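Local coordinates for surface-associated protein CshB (Streptococcus gordonii, PDB 6YZG) that serves as a cell-wall-attached adhesin of the streptococcal surface, of which this fragment is non-repetitive domain 2, probably involved in fibronectin binding, at the interface of chains A and B. Coordinates in Å, arbitrary orientation; residue numbers count along the deposited sequence, not the author numbering. Chains: chain A/B, Surface-associated protein CshB.

Contact 1: the interface of chains A and B. Residues chain A 50, 54, 213, 224; chain B 283, 285.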
# COMPACT_ATOMS: atom_id res chain seq x y z
N ILE A 50 -11.68 -25.98 -8.22
CA ILE A 50 -11.71 -25.34 -6.89
C ILE A 50 -12.88 -24.33 -6.85
O ILE A 50 -13.71 -24.33 -5.95
CB ILE A 50 -10.37 -24.68 -6.52
CG1 ILE A 50 -9.20 -25.68 -6.51
CG2 ILE A 50 -10.54 -23.93 -5.23
CD1 ILE A 50 -7.91 -24.98 -6.82
N ARG A 54 -16.66 -24.08 -4.94
CA ARG A 54 -17.01 -22.97 -4.07
C ARG A 54 -18.36 -22.35 -4.48
O ARG A 54 -19.05 -21.87 -3.59
CB ARG A 54 -15.93 -21.88 -4.04
CG ARG A 54 -14.62 -22.39 -3.45
CD ARG A 54 -13.64 -21.27 -3.47
NE ARG A 54 -12.34 -21.61 -2.84
CZ ARG A 54 -11.35 -20.76 -2.73
NH1 ARG A 54 -11.42 -19.54 -3.24
NH2 ARG A 54 -10.17 -21.13 -2.22
N PRO A 213 -11.55 -19.57 2.03
CA PRO A 213 -12.50 -20.08 3.03
C PRO A 213 -11.95 -19.99 4.44
O PRO A 213 -12.69 -19.93 5.40
CB PRO A 213 -12.59 -21.57 2.64
CG PRO A 213 -12.28 -21.65 1.22
CD PRO A 213 -11.24 -20.57 1.00
N VAL A 224 -4.45 -24.59 -1.28
CA VAL A 224 -4.81 -23.28 -1.84
C VAL A 224 -4.43 -22.20 -0.85
O VAL A 224 -4.96 -22.22 0.28
CB VAL A 224 -6.32 -23.24 -2.15
CG1 VAL A 224 -6.65 -21.91 -2.83
CG2 VAL A 224 -6.71 -24.42 -3.01
N THR B 283 -7.53 -31.17 -5.94
CA THR B 283 -6.93 -30.06 -5.14
C THR B 283 -7.71 -29.94 -3.83
O THR B 283 -9.00 -29.85 -3.84
CB THR B 283 -6.92 -28.70 -5.82
OG1 THR B 283 -6.21 -28.81 -7.07
CG2 THR B 283 -6.25 -27.63 -4.97
N ASP B 285 -9.01 -27.85 -1.09
CA ASP B 285 -9.28 -26.48 -0.70
C ASP B 285 -9.11 -26.29 0.79
O ASP B 285 -9.18 -27.27 1.57
CB ASP B 285 -10.69 -26.07 -1.13
CG ASP B 285 -10.87 -24.59 -1.39
OD1 ASP B 285 -9.91 -23.82 -1.16
OD2 ASP B 285 -12.05 -24.24 -1.77
O HOH W 1 -13.47 -25.78 -3.50
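A:Arg54 and B:Asp285 form a salt bridge between the two chains. The guanidinium presents its NE side to the carboxylate, and each oxygen takes one N-H. A:Arg54 NE donates to B:Asp285 OD2 at 2.9 Å. A:Arg54 NH2 donates to B:Asp285 OD1 at the same length. Both bonds are almost straight, 177° and 173° at the hydrogens, and both oxygens use the syn lone pair facing the other oxygen. The two flat groups lie 12° apart, so this paired, nearly coplanar grip fixes the rotation of the carboxylate as well as its position. The arginine chain runs extended from CG to NE and carries the guanidinium from its helix to the acid. A:Pro213, of the same chain, lays CD over one face of the A:Arg54 guanidinium, near its rim, 3.4 Å above the plane.

A water molecule adds a second polar link. It sits 2.7 Å from B:Asp285 OD2 and 2.9 Å from the backbone O of A:Ile50, so OD2 has both the arginine and the water as partners.

Apolar contacts flank the ion pair. A:Ile50 points CD1 at the methyl CG2 of B:Thr283, 3.6 Å away, while its other branch, CG2, packs against the carboxylate carbon of B:Asp285. The B:Thr283 methyl CG2, anti to the backbone N, also meets A:Val224 CG2 at 3.8 Å. That same valine methyl lies beside OD1 of the aspartate.

In chain A the site combines helix 49-55, the loop at A:Pro213 and the start of the short strand 224-225; chain B contributes a loop segment reaching across from beyond its helix 276-279.

Contact 2: the interface of chains A and B. Residues chain A 125, 158-160; chain B 243-245.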
# COMPACT_ATOMS: atom_id res chain seq x y z
N PHE A 125 1.78 -24.72 -13.95
CA PHE A 125 3.03 -25.35 -14.41
C PHE A 125 3.14 -26.79 -13.92
O PHE A 125 2.85 -27.08 -12.81
CB PHE A 125 4.23 -24.63 -13.78
CG PHE A 125 4.45 -23.21 -14.23
CD1 PHE A 125 5.01 -22.93 -15.47
CD2 PHE A 125 4.11 -22.15 -13.43
CE1 PHE A 125 5.23 -21.63 -15.89
CE2 PHE A 125 4.32 -20.86 -13.86
CZ PHE A 125 4.89 -20.59 -15.07
N THR A 158 -1.22 -26.00 -5.31
CA THR A 158 -0.20 -27.04 -5.39
C THR A 158 -0.87 -28.42 -5.40
O THR A 158 -1.95 -28.59 -4.82
CB THR A 158 0.76 -26.95 -4.19
OG1 THR A 158 1.76 -27.96 -4.33
CG2 THR A 158 0.06 -27.07 -2.83
N ASN A 159 -0.21 -29.41 -5.99
CA ASN A 159 -0.58 -30.82 -5.79
C ASN A 159 0.46 -31.51 -4.91
O ASN A 159 0.38 -32.74 -4.75
CB ASN A 159 -0.81 -31.55 -7.12
CG ASN A 159 0.47 -31.89 -7.80
OD1 ASN A 159 1.54 -31.40 -7.46
ND2 ASN A 159 0.37 -32.71 -8.84
N GLY A 160 1.33 -30.76 -4.25
CA GLY A 160 2.26 -31.28 -3.24
C GLY A 160 1.75 -31.07 -1.84
O GLY A 160 0.53 -30.97 -1.62
N ALA B 243 5.55 -31.32 -5.05
CA ALA B 243 4.62 -30.90 -6.09
C ALA B 243 5.14 -31.32 -7.47
O ALA B 243 6.33 -31.08 -7.74
CB ALA B 243 4.46 -29.41 -6.04
N SER B 244 4.25 -31.76 -8.30
CA SER B 244 4.49 -31.83 -9.76
C SER B 244 3.67 -30.79 -10.50
O SER B 244 3.86 -30.68 -11.72
CB SER B 244 4.20 -33.22 -10.27
OG SER B 244 2.84 -33.56 -10.15
N GLU B 245 2.76 -30.08 -9.82
CA GLU B 245 1.94 -29.01 -10.46
C GLU B 245 1.78 -27.88 -9.45
O GLU B 245 1.48 -28.16 -8.28
CB GLU B 245 0.55 -29.52 -10.86
CG GLU B 245 0.59 -30.74 -11.79
CD GLU B 245 -0.59 -31.23 -12.64
OE1 GLU B 245 -0.89 -30.57 -13.67
OE2 GLU B 245 -1.08 -32.36 -12.40
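The side-chain oxygen OD1 of A:Asn159 accepts two consecutive backbone N-H groups of chain B, from B:Ser244 and the poorly ordered B:Glu245. B:Ser244 N lies 2.9 Å from A:Asn159 OD1, in the carbonyl plane and on a lone pair. B:Glu245 N, 3.0 Å from A:Asn159 OD1, comes instead from above that plane, 52° out of it. The other end of the same amide is also held: A:Asn159 ND2 donates to B:Ser244 OG, the hydroxyl, at 2.9 Å, nearly in the amide plane and with 171° at the hydrogen. Bonds at both ends thus fix the flip of the amide, and CG between the backbone N and carbonyl carbon (chi1 76°) turns it toward the partner chain.

The backbone takes part as well, A:Asn159 N donating to B:Glu245 O at 3.1 Å. Within chain A, A:Gly160 N bonds to A:Thr158 OG1 at 2.8 Å, bracing the turn that carries the asparagine. A:Thr158 OG1 also touches the methyl CB of B:Ala243 at 3.5 Å.

Packing around these bonds is light. A:Gly160 CA rests against B:Ala243 CA at 3.7 Å, and the side chain of B:Glu245 runs beside the asparagine amide.

The asparagine, just after strand 153-158, therefore reads the backbone where strand 245-252 of the partner begins, joining the two copies in this assembly, which may not be the biological one, largely through polar contacts.

The C-alpha centres of contact 1 and contact 2 lie about 14 Å apart, and the two share no residues. Contact 1 sets a helix of chain A against a segment late in the modelled part of chain B, whereas contact 2 joins strand ends and turns of both copies. Because the interface is two-fold symmetric, each contact recurs with the chains exchanged, so charged and amide-mediated links act at several places along one symmetric interface. Together they could fix the relative orientation of the two copies, although the dimer may be a feature of the crystal rather than of the intact adhesin.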